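Local coordinates for protein A151R (PDB 7CMA) that is a zinc-binding non-structural protein of African swine fever virus whose biochemical role is not firmly established, at residues Cys20-His23 with Glu24-Gly28; Ala10-His13 with Lys14-Ile18; Leu33-Asn37 with Ile38-Glu42; Ile101-Glu104 with Asn105-Tyr108; Met78-Asn81 with Trp82-Asn86. All coordinates share one frame; numbering follows the deposited sequence.

Overall arrangement
Interactions 2 and 1 are successive parts of helix 3-28, their centres about 15 Å apart. Interaction 5, the last turns of helix 72-84, lies against both: Tyr80 packs on Lys14, Leu17 and Ile18 of interaction 2, and Ile79 meets Ile21 of interaction 1. Elsewhere on it, Trp82 lies on Leu33 and Thr35 of interaction 3, the hairpin of strands 30-35 and 38-46, with centres about 12 Å apart. Interaction 4 stands away from this cluster, its centre about 25 Å from that of interaction 3 and about 34 Å from that of interaction 2. It adjoins the zinc site, the Leu107 side chain about 6 Å from the zinc ion, which is held by His109, Cys116, Cys139 and Cys142.

Interaction 1 of 5, residues Cys20-His23 with Glu24-Gly28; sequences CIYH and ELENG
The C-terminal turns of helix 3-28 bring Tyr22 and Glu26 together, four residues apart on the same side of the helix. Glu26 CG lies over one face of the Tyr22 ring, 4.2 Å from its centroid and displaced toward the rim, a CH-pi contact. The nearest ring atoms are CE1 and CZ, with Tyr22 CZ 3.9 Å from Glu26 CG. The phenol reaches this place because Tyr22 CG is turned anti to the backbone N (chi1 168°), while the Glu26 chain bends at its second torsion. Ring and carboxylate planes stand 34° apart; the carboxylate leads on away from the ring, and its OE2 is hydrogen-bonded to Ser72 OG.

Beneath these side chains runs the i to i+4 ladder of an alpha-helix. Glu24 N donates to Cys20 O at 3.0 Å, Leu25 N to Ile21 O at 2.8 Å and Glu26 N to Tyr22 O at 2.9 Å. The ladder weakens toward the end: Asn27 N to His23 O is bent to 124°, and Glu24 O receives both Asn27 N and Gly28 N. The Asn27 side chain folds back along the helix, its CG 3.1 Å from His23 O.

Another side of the helix is apolar and buried. Ile21 and Leu25 pack on Ile31 of strand 30-35, and on Ala76, Ile79 and Ile75 of helix 72-84. Glu24 leaves in a different direction; its CG passes 3.5 Å from Cys20 O before the carboxylate divides its two oxygens between Ser94 and Tyr146, one hydrogen bond to each.

Interaction 2 of 5, residues Ala10-His13 with Lys14-Ile18; sequences ALLH and KEKLI
Lys16 arches back over Leu12, one helical turn earlier. Its CB rests 3.5 Å from Leu12 O, near His13 O as well, and CG stays close to the same Leu12 carbonyl at 3.4 Å. Beyond CG the chain kinks at three successive torsions, with chi3 at -108°, and this curl carries the far end back toward the start of the helix. CE then reaches the branch point of the leucine, Lys16 CE to Leu12 CG being 3.9 Å, and CE also brushes Leu12 CD1. The terminal NZ ends beside Leu12 CG, so the end of the lysine, CE and NZ, lies against the leucine branch.

On a different side, His13 and Leu17 lie alongside each other and point the same way. The imidazole reaches one methyl of the leucine: His13 NE2 is 3.8 Å from Leu17 CD2, with CE1 a little farther off. The backbone below is regular alpha-helix. Lys14 N, Glu15 N and Lys16 N each donate at 3.0 Å to Ala10 O, Leu11 O and Leu12 O respectively, and Leu17 N closes on His13 O at 2.8 Å.

This part of helix 3-28 has neighbours on several sides. Lys14, Leu17 and Ile18 pack on Tyr80 of helix 72-84, while Leu17 and Lys16 also touch the loop residue Phe148. The second subunit approaches elsewhere: its Leu12 packs on Leu12 here, its Met8 on Glu15 and its Ile5 on Lys16, joining the two copies helix to helix.

Interaction 3 of 5, residues Leu33-Asn37 with Ile38-Glu42; sequences LLTKN and IVVSE
Left-handed backbone torsions at Lys36 (phi 52°) and Asn37 (phi 62°) reverse the chain, so that Leu34 and Val39 come opposite one another across a tight turn. Both side chains emerge on the same face of the sheet and cross at an angle, Leu34 CD2 lying 3.9 Å from Val39 CG2. That methyl of Val39 also nears Leu34 CG, so it rests against CG and one limb, CD2, of the leucine. Leu33 and Ser41 meet on the other face, where Ser41 OG sits 3.3 Å from Leu33 CB and also beside CD2. Val40 lies along the same strand; its CG2, turned between the backbone N and carbonyl carbon, comes 3.5 Å from Leu33 O and near Thr35 OG1, a hydroxyl that is hydrogen-bonded to Asn90.

Backbone bonds fasten both ends of the contact. At the turn, Thr35 N donates to Ile38 O at 2.9 Å, and Ile38 N returns to Thr35 O at 3.1 Å. Farther along, Leu33 N donates to Ser41 O at 3.0 Å. Leu33 O takes a nearly straight bond (172°) from Val40 N at 2.9 Å and a weak, long one from Ser41 N.

Trp82 of helix 72-84 packs on Leu33 and Thr35, and Phe55 of strand 49-55 on Val39. Two residues, Val40 and Ser41, oppose the single Leu33: a classic beta bulge in a beta hairpin closed by a type I' turn, within the five-stranded antiparallel sheet.

Interaction 4 of 5, residues Ile101-Glu104 with Asn105-Tyr108; sequences IYFE and NDLY
Phe103 and Tyr108 make the close part of this contact. Phe103 CD1 stands over one face of the Tyr108 ring, toward its rim, and is 3.7 Å from Tyr108 CE1. The two rings are inclined at 53°, with centroids 5.1 Å apart. With chi1 at 176°, CG opposite the main-chain nitrogen, the phenylalanine also leans across the turn, bringing CE1 to 3.5 Å from Asp106 CA. Ile101 CD1 adds a further apolar touch at 4.0 Å from Tyr108 CD2.

The chain here is a beta hairpin of strands 99-104 and 107-109 with a type I' turn from Glu104 to Leu107. Glu104 N donates to Leu107 O at 3.0 Å, nearly straight at 171°, while Leu107 N reaches Glu104 O at 3.1 Å. That same Glu104 O also accepts from NE2 of His109, a zinc ligand, which ties the turn to a residue of the zinc site.

The side chains of Asn105 and Asp106 lie on the looser, solvent side, and that of Asp106 meets the ring only through OD1, 3.7 Å from Phe103 CZ. At the opposite end Ile101 is buried against Phe132 and Trp138.

Interaction 5 of 5, residues Met78-Asn81 with Trp82-Asn86; sequences MIYN and WIIKN
Tyr80 and Ile84 face each other across one turn near the C-terminal end of helix 72-84, in the i to i+4 spacing of an alpha-helix. The apolar contacts centre on this pair: Ile84 CB lies over one face of the Tyr80 ring, 4.2 Å from its centroid, in a CH-pi contact offset toward the rim. Ile84 CG1 runs on past CZ to the hydroxyl, 3.4 Å from Tyr80 OH. With CG anti to the backbone N (chi1 167°), the tyrosine is laid forward along the helix onto the isoleucine. Ile79 CG2 touches Ile83 CD1 at 4.1 Å. Trp82 keeps its indole beside the backbone, with Ile79 O at the ring edge, near the ring plane and 3.9 Å from Trp82 CE3. Ile92 of strand 90-94 packs on both Ile79 and Trp82.

Hydrogen bonds form the backbone ladder: Trp82 N to Met78 O, Ile83 N to Ile79 O at 3.0 Å, and Ile84 N to Tyr80 O at 2.9 Å. Trp82 O accepts from Asn90 ND2.

One further hydrogen bond comes from a side chain: Lys85, bent at chi2 (-21°), folds back so that its NZ donates to Asn81 O at 3.1 Å.

Interaction 1 of 5, residues Cys20-His23 with Glu24-Gly28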
# COMPACT_ATOMS: atom_id res chain seq x y z
N CYS A 20 11.32 -2.30 10.65
CA CYS A 20 10.95 -3.68 11.06
C CYS A 20 12.18 -4.42 11.60
O CYS A 20 12.10 -4.96 12.73
CB CYS A 20 10.33 -4.45 9.90
SG CYS A 20 9.57 -6.01 10.41
N ILE A 21 13.28 -4.42 10.85
CA ILE A 21 14.53 -5.13 11.26
C ILE A 21 15.06 -4.49 12.54
O ILE A 21 15.45 -5.25 13.45
CB ILE A 21 15.58 -5.10 10.13
CG1 ILE A 21 15.07 -5.79 8.87
CG2 ILE A 21 16.89 -5.71 10.61
CD1 ILE A 21 15.91 -5.55 7.65
N TYR A 22 15.12 -3.16 12.59
CA TYR A 22 15.61 -2.39 13.76
C TYR A 22 14.90 -2.89 15.02
O TYR A 22 15.58 -3.18 16.03
CB TYR A 22 15.39 -0.89 13.56
CG TYR A 22 15.59 -0.05 14.80
CD1 TYR A 22 16.86 0.17 15.31
CD2 TYR A 22 14.52 0.43 15.53
CE1 TYR A 22 17.06 0.91 16.47
CE2 TYR A 22 14.69 1.16 16.70
CZ TYR A 22 15.97 1.42 17.15
OH TYR A 22 16.16 2.15 18.29
N HIS A 23 13.57 -2.95 14.98
CA HIS A 23 12.71 -3.32 16.14
C HIS A 23 12.98 -4.78 16.51
O HIS A 23 13.18 -5.05 17.71
CB HIS A 23 11.24 -3.05 15.83
CG HIS A 23 10.89 -1.60 15.80
ND1 HIS A 23 11.48 -0.68 16.67
CD2 HIS A 23 10.05 -0.89 15.02
CE1 HIS A 23 11.02 0.52 16.40
NE2 HIS A 23 10.14 0.43 15.40
N GLU A 24 13.11 -5.66 15.51
CA GLU A 24 13.37 -7.11 15.71
C GLU A 24 14.72 -7.29 16.41
O GLU A 24 14.77 -8.03 17.41
CB GLU A 24 13.31 -7.86 14.38
CG GLU A 24 11.89 -8.20 13.94
CD GLU A 24 11.16 -9.16 14.86
OE1 GLU A 24 11.83 -9.91 15.58
OE2 GLU A 24 9.92 -9.15 14.85
N LEU A 25 15.73 -6.52 15.98
CA LEU A 25 17.10 -6.56 16.58
C LEU A 25 17.05 -6.02 18.02
O LEU A 25 17.75 -6.59 18.88
CB LEU A 25 18.06 -5.75 15.71
CG LEU A 25 19.12 -6.56 14.97
CD1 LEU A 25 20.26 -5.67 14.51
CD2 LEU A 25 19.64 -7.70 15.82
N GLU A 26 16.27 -4.97 18.26
CA GLU A 26 16.19 -4.30 19.59
C GLU A 26 15.40 -5.17 20.57
O GLU A 26 15.59 -5.01 21.79
CB GLU A 26 15.56 -2.91 19.47
CG GLU A 26 16.57 -1.79 19.27
CD GLU A 26 17.55 -1.60 20.41
OE1 GLU A 26 17.12 -1.66 21.58
OE2 GLU A 26 18.75 -1.38 20.13
N ASN A 27 14.57 -6.08 20.05
CA ASN A 27 13.69 -6.95 20.88
C ASN A 27 14.40 -8.27 21.17
O ASN A 27 14.64 -8.57 22.35
CB ASN A 27 12.33 -7.18 20.22
CG ASN A 27 11.47 -5.93 20.19
OD1 ASN A 27 11.77 -4.95 20.89
ND2 ASN A 27 10.43 -5.93 19.38
N GLY A 28 14.73 -9.03 20.11
CA GLY A 28 15.23 -10.42 20.22
C GLY A 28 16.73 -10.47 20.37
O GLY A 28 17.25 -11.53 20.80

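Interaction 2 of 5, residues Ala10-His13 with Lys14-Ile18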
# COMPACT_ATOMS: atom_id res chain seq x y z
N ALA A 10 10.02 2.49 -3.50
CA ALA A 10 11.21 1.68 -3.12
C ALA A 10 11.84 2.24 -1.84
O ALA A 10 12.27 1.44 -0.99
CB ALA A 10 12.20 1.65 -4.26
N LEU A 11 11.92 3.57 -1.72
CA LEU A 11 12.54 4.24 -0.53
C LEU A 11 11.61 4.07 0.67
O LEU A 11 12.12 3.95 1.80
CB LEU A 11 12.79 5.71 -0.85
CG LEU A 11 13.87 5.98 -1.89
CD1 LEU A 11 14.19 7.47 -1.98
CD2 LEU A 11 15.13 5.18 -1.60
N LEU A 12 10.29 4.03 0.44
CA LEU A 12 9.29 3.80 1.51
C LEU A 12 9.39 2.34 2.00
O LEU A 12 9.41 2.14 3.22
CB LEU A 12 7.89 4.11 0.99
CG LEU A 12 6.76 3.82 1.97
CD1 LEU A 12 6.90 4.68 3.22
CD2 LEU A 12 5.40 4.03 1.32
N HIS A 13 9.43 1.38 1.07
CA HIS A 13 9.65 -0.05 1.41
C HIS A 13 10.93 -0.20 2.24
O HIS A 13 10.86 -0.82 3.31
CB HIS A 13 9.70 -0.92 0.14
CG HIS A 13 10.20 -2.31 0.37
ND1 HIS A 13 9.39 -3.30 0.89
CD2 HIS A 13 11.41 -2.86 0.18
CE1 HIS A 13 10.08 -4.42 0.97
NE2 HIS A 13 11.33 -4.18 0.56
N LYS A 14 12.02 0.46 1.82
CA LYS A 14 13.32 0.48 2.54
C LYS A 14 13.09 0.97 3.98
O LYS A 14 13.53 0.27 4.92
CB LYS A 14 14.33 1.37 1.82
CG LYS A 14 15.53 1.79 2.65
CD LYS A 14 16.53 2.63 1.88
CE LYS A 14 17.85 2.79 2.61
NZ LYS A 14 19.00 2.67 1.69
N GLU A 15 12.52 2.16 4.14
CA GLU A 15 12.34 2.79 5.48
C GLU A 15 11.53 1.83 6.37
O GLU A 15 11.88 1.69 7.55
CB GLU A 15 11.66 4.15 5.35
CG GLU A 15 12.03 5.11 6.47
CD GLU A 15 13.50 5.47 6.56
OE1 GLU A 15 14.21 5.33 5.54
OE2 GLU A 15 13.94 5.87 7.66
N LYS A 16 10.52 1.16 5.80
CA LYS A 16 9.60 0.29 6.57
C LYS A 16 10.32 -1.02 6.95
O LYS A 16 10.20 -1.43 8.09
CB LYS A 16 8.32 0.02 5.78
CG LYS A 16 7.33 1.18 5.74
CD LYS A 16 5.88 0.75 5.64
CE LYS A 16 5.26 1.01 4.29
NZ LYS A 16 5.90 0.19 3.23
N LEU A 17 11.11 -1.58 6.03
CA LEU A 17 11.81 -2.88 6.25
C LEU A 17 12.95 -2.67 7.25
O LEU A 17 13.01 -3.42 8.22
CB LEU A 17 12.32 -3.43 4.92
CG LEU A 17 12.96 -4.82 4.98
CD1 LEU A 17 12.11 -5.79 5.80
CD2 LEU A 17 13.19 -5.38 3.59
N ILE A 18 13.68 -1.55 7.13
CA ILE A 18 14.76 -1.18 8.09
C ILE A 18 14.14 -1.00 9.48
O ILE A 18 14.74 -1.48 10.46
CB ILE A 18 15.53 0.08 7.64
CG1 ILE A 18 16.45 -0.23 6.46
CG2 ILE A 18 16.29 0.70 8.80
CD1 ILE A 18 17.24 0.97 5.96

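Interaction 3 of 5, residues Leu33-Asn37 with Ile38-Glu42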
# COMPACT_ATOMS: atom_id res chain seq x y z
N LEU A 33 20.97 -14.66 8.94
CA LEU A 33 20.91 -14.31 7.50
C LEU A 33 20.96 -15.60 6.67
O LEU A 33 21.87 -16.42 6.92
CB LEU A 33 22.08 -13.38 7.17
CG LEU A 33 21.93 -11.94 7.66
CD1 LEU A 33 22.22 -11.83 9.15
CD2 LEU A 33 22.85 -11.00 6.89
N LEU A 34 19.96 -15.82 5.81
CA LEU A 34 19.84 -17.06 5.00
C LEU A 34 19.87 -16.70 3.51
O LEU A 34 19.19 -15.73 3.11
CB LEU A 34 18.54 -17.78 5.39
CG LEU A 34 18.52 -18.39 6.79
CD1 LEU A 34 17.84 -17.46 7.78
CD2 LEU A 34 17.84 -19.76 6.78
N THR A 35 20.66 -17.44 2.73
CA THR A 35 20.69 -17.37 1.24
C THR A 35 20.28 -18.74 0.67
O THR A 35 20.85 -19.75 1.11
CB THR A 35 22.06 -16.90 0.73
OG1 THR A 35 22.27 -15.56 1.17
CG2 THR A 35 22.18 -16.95 -0.78
N LYS A 36 19.15 -18.78 -0.04
CA LYS A 36 18.47 -20.03 -0.49
C LYS A 36 18.27 -20.95 0.72
O LYS A 36 18.42 -22.18 0.56
CB LYS A 36 19.29 -20.70 -1.59
CG LYS A 36 19.45 -19.88 -2.86
CD LYS A 36 20.23 -20.59 -3.95
CE LYS A 36 20.15 -19.89 -5.30
NZ LYS A 36 18.76 -19.46 -5.61
N ASN A 37 17.80 -20.39 1.84
CA ASN A 37 17.35 -21.17 3.01
C ASN A 37 18.53 -21.97 3.57
O ASN A 37 18.31 -23.06 4.12
CB ASN A 37 16.16 -22.07 2.66
CG ASN A 37 15.23 -22.31 3.84
OD1 ASN A 37 15.21 -21.52 4.78
ND2 ASN A 37 14.48 -23.40 3.79
N ILE A 38 19.72 -21.36 3.52
CA ILE A 38 20.97 -21.83 4.20
C ILE A 38 21.53 -20.66 5.01
O ILE A 38 21.67 -19.57 4.43
CB ILE A 38 21.99 -22.35 3.17
CG1 ILE A 38 21.42 -23.50 2.33
CG2 ILE A 38 23.30 -22.73 3.84
CD1 ILE A 38 21.96 -23.57 0.92
N VAL A 39 21.72 -20.85 6.32
CA VAL A 39 22.30 -19.82 7.23
C VAL A 39 23.73 -19.52 6.78
O VAL A 39 24.53 -20.47 6.71
CB VAL A 39 22.25 -20.26 8.70
CG1 VAL A 39 22.89 -19.23 9.61
CG2 VAL A 39 20.83 -20.57 9.14
N VAL A 40 24.04 -18.26 6.45
CA VAL A 40 25.37 -17.84 5.93
C VAL A 40 26.01 -16.88 6.94
O VAL A 40 27.25 -16.81 6.97
CB VAL A 40 25.28 -17.22 4.52
CG1 VAL A 40 24.91 -18.26 3.48
CG2 VAL A 40 24.32 -16.04 4.46
N SER A 41 25.20 -16.27 7.81
CA SER A 41 25.70 -15.30 8.82
C SER A 41 24.76 -15.22 10.02
O SER A 41 23.61 -15.72 9.93
CB SER A 41 25.91 -13.94 8.20
OG SER A 41 25.30 -13.86 6.93
N GLU A 42 25.20 -14.52 11.07
CA GLU A 42 24.45 -14.31 12.33
C GLU A 42 24.91 -12.99 12.95
O GLU A 42 26.13 -12.75 13.01
CB GLU A 42 24.70 -15.48 13.30
CG GLU A 42 23.98 -15.32 14.64
CD GLU A 42 24.22 -16.44 15.64
OE1 GLU A 42 24.76 -17.48 15.23
OE2 GLU A 42 23.88 -16.25 16.83

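Interaction 4 of 5, residues Ile101-Glu104 with Asn105-Tyr108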
# COMPACT_ATOMS: atom_id res chain seq x y z
N ILE A 101 6.39 -26.53 16.99
CA ILE A 101 5.39 -26.68 15.89
C ILE A 101 4.67 -28.02 16.05
O ILE A 101 5.24 -28.92 16.69
CB ILE A 101 6.06 -26.55 14.51
CG1 ILE A 101 6.95 -27.76 14.19
CG2 ILE A 101 6.83 -25.25 14.41
CD1 ILE A 101 7.07 -28.05 12.70
N TYR A 102 3.42 -28.09 15.59
CA TYR A 102 2.59 -29.32 15.64
C TYR A 102 1.78 -29.41 14.35
O TYR A 102 1.19 -28.40 13.93
CB TYR A 102 1.68 -29.30 16.87
CG TYR A 102 0.84 -30.54 17.04
CD1 TYR A 102 1.41 -31.76 17.35
CD2 TYR A 102 -0.53 -30.51 16.81
CE1 TYR A 102 0.65 -32.91 17.48
CE2 TYR A 102 -1.31 -31.65 16.94
CZ TYR A 102 -0.72 -32.85 17.28
OH TYR A 102 -1.49 -33.97 17.42
N PHE A 103 1.77 -30.60 13.74
CA PHE A 103 0.99 -30.89 12.51
C PHE A 103 -0.42 -31.36 12.89
O PHE A 103 -0.53 -32.27 13.73
CB PHE A 103 1.69 -31.95 11.65
CG PHE A 103 0.91 -32.35 10.43
CD1 PHE A 103 0.74 -31.46 9.38
CD2 PHE A 103 0.20 -33.54 10.40
CE1 PHE A 103 -0.04 -31.80 8.28
CE2 PHE A 103 -0.57 -33.89 9.30
CZ PHE A 103 -0.69 -33.01 8.24
N GLU A 104 -1.43 -30.84 12.20
CA GLU A 104 -2.86 -31.23 12.38
C GLU A 104 -3.70 -30.64 11.24
O GLU A 104 -3.48 -29.46 10.89
CB GLU A 104 -3.38 -30.76 13.74
CG GLU A 104 -4.36 -31.74 14.38
CD GLU A 104 -5.08 -31.20 15.60
OE1 GLU A 104 -4.62 -31.47 16.72
OE2 GLU A 104 -6.13 -30.54 15.42
N ASN A 105 -4.59 -31.44 10.65
CA ASN A 105 -5.55 -31.02 9.60
C ASN A 105 -4.78 -30.36 8.44
O ASN A 105 -5.28 -29.36 7.90
CB ASN A 105 -6.62 -30.08 10.18
CG ASN A 105 -7.98 -30.32 9.57
OD1 ASN A 105 -8.10 -30.98 8.54
ND2 ASN A 105 -9.02 -29.81 10.21
N ASP A 106 -3.70 -31.00 7.99
CA ASP A 106 -2.94 -30.62 6.77
C ASP A 106 -2.42 -29.19 6.93
O ASP A 106 -2.19 -28.53 5.89
CB ASP A 106 -3.81 -30.74 5.52
CG ASP A 106 -3.98 -32.17 5.03
OD1 ASP A 106 -3.17 -33.03 5.44
OD2 ASP A 106 -4.93 -32.41 4.26
N LEU A 107 -2.25 -28.73 8.17
CA LEU A 107 -1.65 -27.41 8.49
C LEU A 107 -0.63 -27.57 9.62
O LEU A 107 -0.77 -28.53 10.40
CB LEU A 107 -2.77 -26.44 8.87
CG LEU A 107 -3.57 -25.85 7.70
CD1 LEU A 107 -4.73 -25.01 8.21
CD2 LEU A 107 -2.67 -25.03 6.79
N TYR A 108 0.42 -26.75 9.62
CA TYR A 108 1.43 -26.70 10.71
C TYR A 108 1.10 -25.50 11.62
O TYR A 108 0.64 -24.48 11.09
CB TYR A 108 2.84 -26.62 10.11
CG TYR A 108 3.29 -27.89 9.42
CD1 TYR A 108 2.85 -28.21 8.15
CD2 TYR A 108 4.11 -28.80 10.07
CE1 TYR A 108 3.22 -29.39 7.53
CE2 TYR A 108 4.50 -29.98 9.46
CZ TYR A 108 4.07 -30.27 8.17
OH TYR A 108 4.42 -31.45 7.58

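Interaction 5 of 5, residues Met78-Asn81 with Trp82-Asn86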
# COMPACT_ATOMS: atom_id res chain seq x y z
N MET A 78 22.49 -2.14 6.99
CA MET A 78 23.45 -3.13 6.42
C MET A 78 22.69 -4.39 6.00
O MET A 78 22.97 -4.91 4.90
CB MET A 78 24.53 -3.52 7.44
CG MET A 78 25.58 -2.44 7.66
SD MET A 78 26.53 -2.71 9.18
CE MET A 78 27.89 -1.56 8.92
N ILE A 79 21.74 -4.85 6.83
CA ILE A 79 20.95 -6.08 6.56
C ILE A 79 20.00 -5.83 5.37
O ILE A 79 19.93 -6.70 4.50
CB ILE A 79 20.21 -6.55 7.82
CG1 ILE A 79 21.19 -6.99 8.92
CG2 ILE A 79 19.22 -7.66 7.48
CD1 ILE A 79 20.54 -7.34 10.23
N TYR A 80 19.40 -4.63 5.29
CA TYR A 80 18.53 -4.26 4.13
C TYR A 80 19.37 -4.23 2.84
O TYR A 80 18.89 -4.71 1.81
CB TYR A 80 17.86 -2.91 4.33
CG TYR A 80 17.24 -2.35 3.08
CD1 TYR A 80 15.98 -2.76 2.65
CD2 TYR A 80 17.94 -1.49 2.24
CE1 TYR A 80 15.43 -2.31 1.46
CE2 TYR A 80 17.39 -0.99 1.07
CZ TYR A 80 16.14 -1.42 0.67
OH TYR A 80 15.59 -0.95 -0.49
N ASN A 81 20.57 -3.67 2.91
CA ASN A 81 21.46 -3.51 1.72
C ASN A 81 21.84 -4.90 1.19
O ASN A 81 21.75 -5.10 -0.03
CB ASN A 81 22.68 -2.65 2.04
CG ASN A 81 22.35 -1.17 2.11
OD1 ASN A 81 21.34 -0.73 1.56
ND2 ASN A 81 23.18 -0.41 2.80
N TRP A 82 21.99 -5.88 2.10
CA TRP A 82 22.25 -7.30 1.76
C TRP A 82 21.00 -7.91 1.09
O TRP A 82 21.16 -8.62 0.08
CB TRP A 82 22.66 -8.08 3.01
CG TRP A 82 22.74 -9.57 2.82
CD1 TRP A 82 23.77 -10.28 2.27
CD2 TRP A 82 21.81 -10.55 3.33
NE1 TRP A 82 23.51 -11.62 2.33
CE2 TRP A 82 22.32 -11.82 2.99
CE3 TRP A 82 20.57 -10.47 3.97
CZ2 TRP A 82 21.65 -13.00 3.30
CZ3 TRP A 82 19.92 -11.64 4.29
CH2 TRP A 82 20.43 -12.88 3.93
N ILE A 83 19.82 -7.66 1.65
CA ILE A 83 18.54 -8.23 1.14
C ILE A 83 18.31 -7.72 -0.29
O ILE A 83 18.04 -8.55 -1.17
CB ILE A 83 17.35 -7.89 2.06
CG1 ILE A 83 17.36 -8.73 3.34
CG2 ILE A 83 16.04 -8.03 1.30
CD1 ILE A 83 16.47 -8.19 4.44
N ILE A 84 18.34 -6.40 -0.48
CA ILE A 84 17.77 -5.73 -1.69
C ILE A 84 18.62 -6.09 -2.92
O ILE A 84 18.08 -6.00 -4.04
CB ILE A 84 17.67 -4.21 -1.48
CG1 ILE A 84 16.64 -3.58 -2.43
CG2 ILE A 84 19.04 -3.55 -1.61
CD1 ILE A 84 15.26 -4.21 -2.35
N LYS A 85 19.85 -6.57 -2.70
CA LYS A 85 20.80 -6.97 -3.78
C LYS A 85 20.33 -8.27 -4.43
O LYS A 85 20.64 -8.50 -5.61
CB LYS A 85 22.22 -7.13 -3.21
CG LYS A 85 22.97 -5.83 -2.93
CD LYS A 85 22.43 -4.64 -3.70
CE LYS A 85 23.10 -3.34 -3.30
NZ LYS A 85 22.65 -2.88 -1.96
N ASN A 86 19.64 -9.12 -3.66
CA ASN A 86 19.25 -10.49 -4.09
C ASN A 86 17.97 -10.89 -3.38
O ASN A 86 17.96 -11.83 -2.59
CB ASN A 86 20.39 -11.48 -3.85
CG ASN A 86 20.12 -12.84 -4.45
OD1 ASN A 86 19.16 -13.00 -5.21
ND2 ASN A 86 20.92 -13.83 -4.09